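PDB 3SUL: cerato-platanin-like protein from Moniliophthora perniciosa, which is of unknown function but belongs to the secreted cerato-platanin family of small fungal proteins with a double-psi beta-barrel fold. Local coordinates for residues W55-T67 with G72-G84. Numbering follows the deposited sequence.
Sequences WNSESCGTCYQIT and GKTIHVVGVDVAG
Y64 and V77 exchange paired backbone hydrogen bonds, as do I66 and I75, which ties 63-67 to 73-80 as antiparallel strands, their N-to-C directions 156° apart. The I66 N to I75 O bond, 2.7 Å, is almost straight at 177°. Further along, G79 N donates to T62 O and G61 N to G79 O, carrying the bonding into the turn from S59 to T62. The polar side-chain contacts lie on the face of C63, Q65 and T67. There the hydroxyls T67 OG1 and T74 OG1 meet at 2.8 Å; in both threonines OG1 is anti to the carbonyl carbon, which turns the two oxygens toward each other. Q65 runs alongside H76, its amide plane nearly perpendicular to the imidazole, and its CB lies 3.7 Å from H76 NE2. One water joins their ends, donating to Q65 OE1 at 2.6 Å and hydrogen-bonding H76 NE2 from the ring edge, in plane. An alanine in place of H76 would probably cost the water its bond to the imidazole and set the Q65 amide freer to turn. On the same face, Q65 CG also touches T74 CG2 at 3.5 Å. Apolar packing occupies the other face: I66 CD1 reaches V77 CG2 at 3.7 Å, and I66 CB rests near I75 CG1, both isoleucines also touching L97 of helix 91-98. The Y64 ring turns its edge to V77 O, meets F87 edge-to-face and sends its OH to T51. Disulfides C60-C24 and C63-C120 fasten 55-67 to distant parts of the chain. Strands 107-115 and 45-49 flank the pair, so this beta hairpin supplies two adjacent strands of the cerato-platanin double-psi beta barrel.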
loop_
_atom_site.group_PDB
_atom_site.type_symbol
_atom_site.label_atom_id
_atom_site.label_comp_id
_atom_site.label_asym_id
_atom_site.label_seq_id
_atom_site.Cartn_x
_atom_site.Cartn_y
_atom_site.Cartn_z
ATOM N N TRP A 55 11.814 -0.349 -9.955
ATOM C CA TRP A 55 11.778 1.058 -10.228
ATOM C C TRP A 55 10.939 1.423 -11.434
ATOM O O TRP A 55 11.031 0.787 -12.505
ATOM C CB TRP A 55 13.208 1.611 -10.354
ATOM C CG TRP A 55 13.191 3.056 -10.587
ATOM C CD1 TRP A 55 13.041 4.036 -9.634
ATOM C CD2 TRP A 55 13.206 3.696 -11.853
ATOM N NE1 TRP A 55 13.035 5.235 -10.252
ATOM C CE2 TRP A 55 13.117 5.062 -11.617
ATOM C CE3 TRP A 55 13.341 3.233 -13.190
ATOM C CZ2 TRP A 55 13.107 5.983 -12.645
ATOM C CZ3 TRP A 55 13.329 4.153 -14.239
ATOM C CH2 TRP A 55 13.209 5.533 -13.951
ATOM N N ASN A 56 10.076 2.439 -11.267
ATOM C CA ASN A 56 9.274 2.974 -12.361
ATOM C C ASN A 56 8.237 2.000 -12.964
ATOM O O ASN A 56 7.789 2.217 -14.101
ATOM C CB ASN A 56 10.080 3.797 -13.394
ATOM C CG ASN A 56 9.231 4.646 -14.227
ATOM O OD1 ASN A 56 8.380 5.437 -13.717
ATOM N ND2 ASN A 56 9.430 4.556 -15.517
ATOM N N SER A 57 7.878 1.016 -12.154
ATOM C CA SER A 57 6.808 0.012 -12.417
ATOM C C SER A 57 5.595 0.730 -12.921
ATOM O O SER A 57 5.183 1.785 -12.393
ATOM C CB SER A 57 6.547 -0.838 -11.196
ATOM O OG SER A 57 5.438 -1.699 -11.439
ATOM N N GLU A 58 5.051 0.228 -14.026
ATOM C CA GLU A 58 3.823 0.758 -14.522
ATOM C C GLU A 58 2.684 0.634 -13.482
ATOM O O GLU A 58 1.675 1.351 -13.570
ATOM C CB GLU A 58 3.503 0.069 -15.843
ATOM C CG GLU A 58 2.692 0.965 -16.816
ATOM C CD GLU A 58 3.447 2.077 -17.569
ATOM O OE1 GLU A 58 4.712 2.140 -17.600
ATOM O OE2 GLU A 58 2.705 2.956 -18.108
ATOM N N SER A 59 2.890 -0.203 -12.497
ATOM C CA SER A 59 1.961 -0.409 -11.377
ATOM C C SER A 59 2.220 0.604 -10.234
ATOM O O SER A 59 1.516 0.594 -9.236
ATOM C CB SER A 59 2.107 -1.820 -10.791
ATOM O OG SER A 59 1.423 -2.807 -11.580
ATOM N N CYS A 60 3.283 1.398 -10.339
ATOM C CA CYS A 60 3.588 2.371 -9.279
ATOM C C CYS A 60 2.429 3.344 -9.186
ATOM O O CYS A 60 1.945 3.884 -10.199
ATOM C CB CYS A 60 4.808 3.214 -9.667
ATOM S SG CYS A 60 6.257 2.357 -9.145
ATOM N N GLY A 61 1.985 3.612 -7.948
ATOM C CA GLY A 61 0.885 4.538 -7.862
ATOM C C GLY A 61 -0.478 3.975 -8.193
ATOM O O GLY A 61 -1.431 4.740 -8.364
ATOM N N THR A 62 -0.578 2.678 -8.313
ATOM C CA THR A 62 -1.920 2.107 -8.522
ATOM C C THR A 62 -2.606 1.937 -7.205
ATOM O O THR A 62 -2.008 1.831 -6.158
ATOM C CB THR A 62 -1.836 0.745 -9.238
ATOM O OG1 THR A 62 -0.821 -0.067 -8.646
ATOM C CG2 THR A 62 -1.535 1.044 -10.624
ATOM N N CYS A 63 -3.894 1.812 -7.304
ATOM C CA CYS A 63 -4.760 1.821 -6.126
ATOM C C CYS A 63 -5.471 0.444 -5.959
ATOM O O CYS A 63 -6.089 -0.065 -6.902
ATOM C CB CYS A 63 -5.711 2.932 -6.333
ATOM S SG CYS A 63 -6.977 3.108 -5.033
ATOM N N TYR A 64 -5.408 -0.092 -4.763
ATOM C CA TYR A 64 -6.023 -1.385 -4.514
ATOM C C TYR A 64 -7.076 -1.233 -3.459
ATOM O O TYR A 64 -6.868 -0.553 -2.423
ATOM C CB TYR A 64 -5.023 -2.427 -4.052
ATOM C CG TYR A 64 -4.056 -2.643 -5.166
ATOM C CD1 TYR A 64 -4.224 -3.689 -6.125
ATOM C CD2 TYR A 64 -3.003 -1.761 -5.310
ATOM C CE1 TYR A 64 -3.306 -3.831 -7.182
ATOM C CE2 TYR A 64 -2.113 -1.893 -6.341
ATOM C CZ TYR A 64 -2.247 -2.917 -7.270
ATOM O OH TYR A 64 -1.269 -2.949 -8.282
ATOM N N GLN A 65 -8.230 -1.801 -3.755
ATOM C CA GLN A 65 -9.235 -1.830 -2.733
ATOM C C GLN A 65 -9.036 -3.194 -2.118
ATOM O O GLN A 65 -9.119 -4.216 -2.819
ATOM C CB GLN A 65 -10.558 -1.610 -3.441
ATOM C CG GLN A 65 -11.708 -1.814 -2.587
ATOM C CD GLN A 65 -12.949 -2.179 -3.419
ATOM O OE1 GLN A 65 -13.463 -1.355 -4.139
ATOM N NE2 GLN A 65 -13.377 -3.437 -3.348
ATOM N N ILE A 66 -8.750 -3.225 -0.797
ATOM C CA ILE A 66 -8.355 -4.462 -0.096
ATOM C C ILE A 66 -9.327 -4.740 1.016
ATOM O O ILE A 66 -9.581 -3.879 1.840
ATOM C CB ILE A 66 -7.017 -4.339 0.551
ATOM C CG1 ILE A 66 -5.976 -3.858 -0.462
ATOM C CG2 ILE A 66 -6.680 -5.659 1.328
ATOM C CD1 ILE A 66 -4.541 -3.815 0.076
ATOM N N THR A 67 -9.815 -5.974 1.076
ATOM C CA THR A 67 -10.817 -6.385 2.061
ATOM C C THR A 67 -10.360 -7.610 2.861
ATOM O O THR A 67 -9.754 -8.483 2.329
ATOM C CB THR A 67 -12.192 -6.658 1.371
ATOM O OG1 THR A 67 -12.578 -5.529 0.570
ATOM C CG2 THR A 67 -13.258 -7.056 2.407
ATOM N N GLY A 72 -14.540 -7.848 7.429
ATOM C CA GLY A 72 -15.316 -7.429 6.313
ATOM C C GLY A 72 -14.955 -5.990 5.950
ATOM O O GLY A 72 -15.652 -5.385 5.224
ATOM N N LYS A 73 -13.873 -5.445 6.510
ATOM C CA LYS A 73 -13.573 -4.049 6.322
ATOM C C LYS A 73 -12.748 -3.888 5.042
ATOM O O LYS A 73 -12.104 -4.793 4.614
ATOM C CB LYS A 73 -12.773 -3.558 7.549
ATOM C CG LYS A 73 -13.666 -3.280 8.687
ATOM C CD LYS A 73 -12.911 -2.591 9.791
ATOM C CE LYS A 73 -12.690 -1.099 9.608
ATOM N NZ LYS A 73 -11.918 -0.609 10.862
ATOM N N THR A 74 -12.852 -2.722 4.455
ATOM C CA THR A 74 -12.115 -2.434 3.269
ATOM C C THR A 74 -11.233 -1.236 3.450
ATOM O O THR A 74 -11.648 -0.208 4.038
ATOM C CB THR A 74 -13.113 -2.239 2.114
ATOM O OG1 THR A 74 -13.854 -3.441 1.943
ATOM C CG2 THR A 74 -12.351 -1.888 0.823
ATOM N N ILE A 75 -10.013 -1.335 2.905
ATOM C CA ILE A 75 -9.178 -0.160 2.811
ATOM C C ILE A 75 -8.707 0.026 1.377
ATOM O O ILE A 75 -8.906 -0.871 0.534
ATOM C CB ILE A 75 -7.960 -0.251 3.707
ATOM C CG1 ILE A 75 -7.108 -1.445 3.350
ATOM C CG2 ILE A 75 -8.393 -0.432 5.191
ATOM C CD1 ILE A 75 -5.661 -1.440 3.923
ATOM N N HIS A 76 -8.191 1.240 1.083
ATOM C CA HIS A 76 -7.520 1.511 -0.170
ATOM C C HIS A 76 -6.039 1.724 0.059
ATOM O O HIS A 76 -5.613 2.418 0.978
ATOM C CB HIS A 76 -8.152 2.694 -0.839
ATOM C CG HIS A 76 -9.535 2.409 -1.321
ATOM N ND1 HIS A 76 -10.655 2.554 -0.521
ATOM C CD2 HIS A 76 -9.982 1.988 -2.531
ATOM C CE1 HIS A 76 -11.729 2.229 -1.229
ATOM N NE2 HIS A 76 -11.346 1.868 -2.448
ATOM N N VAL A 77 -5.241 1.060 -0.727
ATOM C CA VAL A 77 -3.792 1.171 -0.620
ATOM C C VAL A 77 -3.215 1.561 -1.961
ATOM O O VAL A 77 -3.577 1.014 -3.008
ATOM C CB VAL A 77 -3.204 -0.177 -0.066
ATOM C CG1 VAL A 77 -1.676 -0.110 -0.069
ATOM C CG2 VAL A 77 -3.775 -0.388 1.360
ATOM N N VAL A 78 -2.272 2.505 -1.934
ATOM C CA VAL A 78 -1.555 2.895 -3.148
ATOM C C VAL A 78 -0.272 2.105 -3.129
ATOM O O VAL A 78 0.492 2.133 -2.134
ATOM C CB VAL A 78 -1.199 4.345 -3.153
ATOM C CG1 VAL A 78 -0.383 4.700 -4.437
ATOM C CG2 VAL A 78 -2.478 5.103 -3.168
ATOM N N GLY A 79 -0.061 1.405 -4.224
ATOM C CA GLY A 79 1.165 0.536 -4.360
ATOM C C GLY A 79 2.326 1.490 -4.654
ATOM O O GLY A 79 2.260 2.303 -5.567
ATOM N N VAL A 80 3.387 1.427 -3.832
ATOM C CA VAL A 80 4.487 2.360 -4.051
ATOM C C VAL A 80 5.810 1.649 -3.954
ATOM O O VAL A 80 6.829 2.284 -4.108
ATOM C CB VAL A 80 4.497 3.501 -3.021
ATOM C CG1 VAL A 80 3.181 4.252 -3.049
ATOM C CG2 VAL A 80 4.726 2.977 -1.609
ATOM N N ASP A 81 5.792 0.358 -3.623
ATOM C CA ASP A 81 7.064 -0.338 -3.475
ATOM C C ASP A 81 6.906 -1.825 -3.832
ATOM O O ASP A 81 5.831 -2.346 -3.962
ATOM C CB ASP A 81 7.659 -0.158 -2.067
ATOM C CG ASP A 81 9.167 -0.381 -2.065
ATOM O OD1 ASP A 81 9.730 -0.507 -3.184
ATOM O OD2 ASP A 81 9.730 -0.421 -0.978
ATOM N N VAL A 82 8.023 -2.494 -3.974
ATOM C CA VAL A 82 8.040 -3.918 -4.295
ATOM C C VAL A 82 7.664 -4.707 -3.052
ATOM O O VAL A 82 8.218 -4.504 -1.952
ATOM C CB VAL A 82 9.468 -4.284 -4.761
ATOM C CG1 VAL A 82 9.568 -5.834 -5.058
ATOM C CG2 VAL A 82 9.800 -3.517 -5.995
ATOM N N ALA A 83 6.671 -5.608 -3.186
ATOM C CA ALA A 83 6.490 -6.622 -2.128
ATOM C C ALA A 83 6.790 -7.942 -2.784
ATOM O O ALA A 83 6.574 -8.092 -3.990
ATOM C CB ALA A 83 5.106 -6.634 -1.533
ATOM N N GLY A 84 7.338 -8.858 -1.988
ATOM C CA GLY A 84 7.579 -10.228 -2.460
ATOM C C GLY A 84 6.268 -10.958 -2.645
ATOM O O GLY A 84 5.986 -11.569 -3.698
HETATM O O HOH W 1 -13.034 1.166 -4.423
#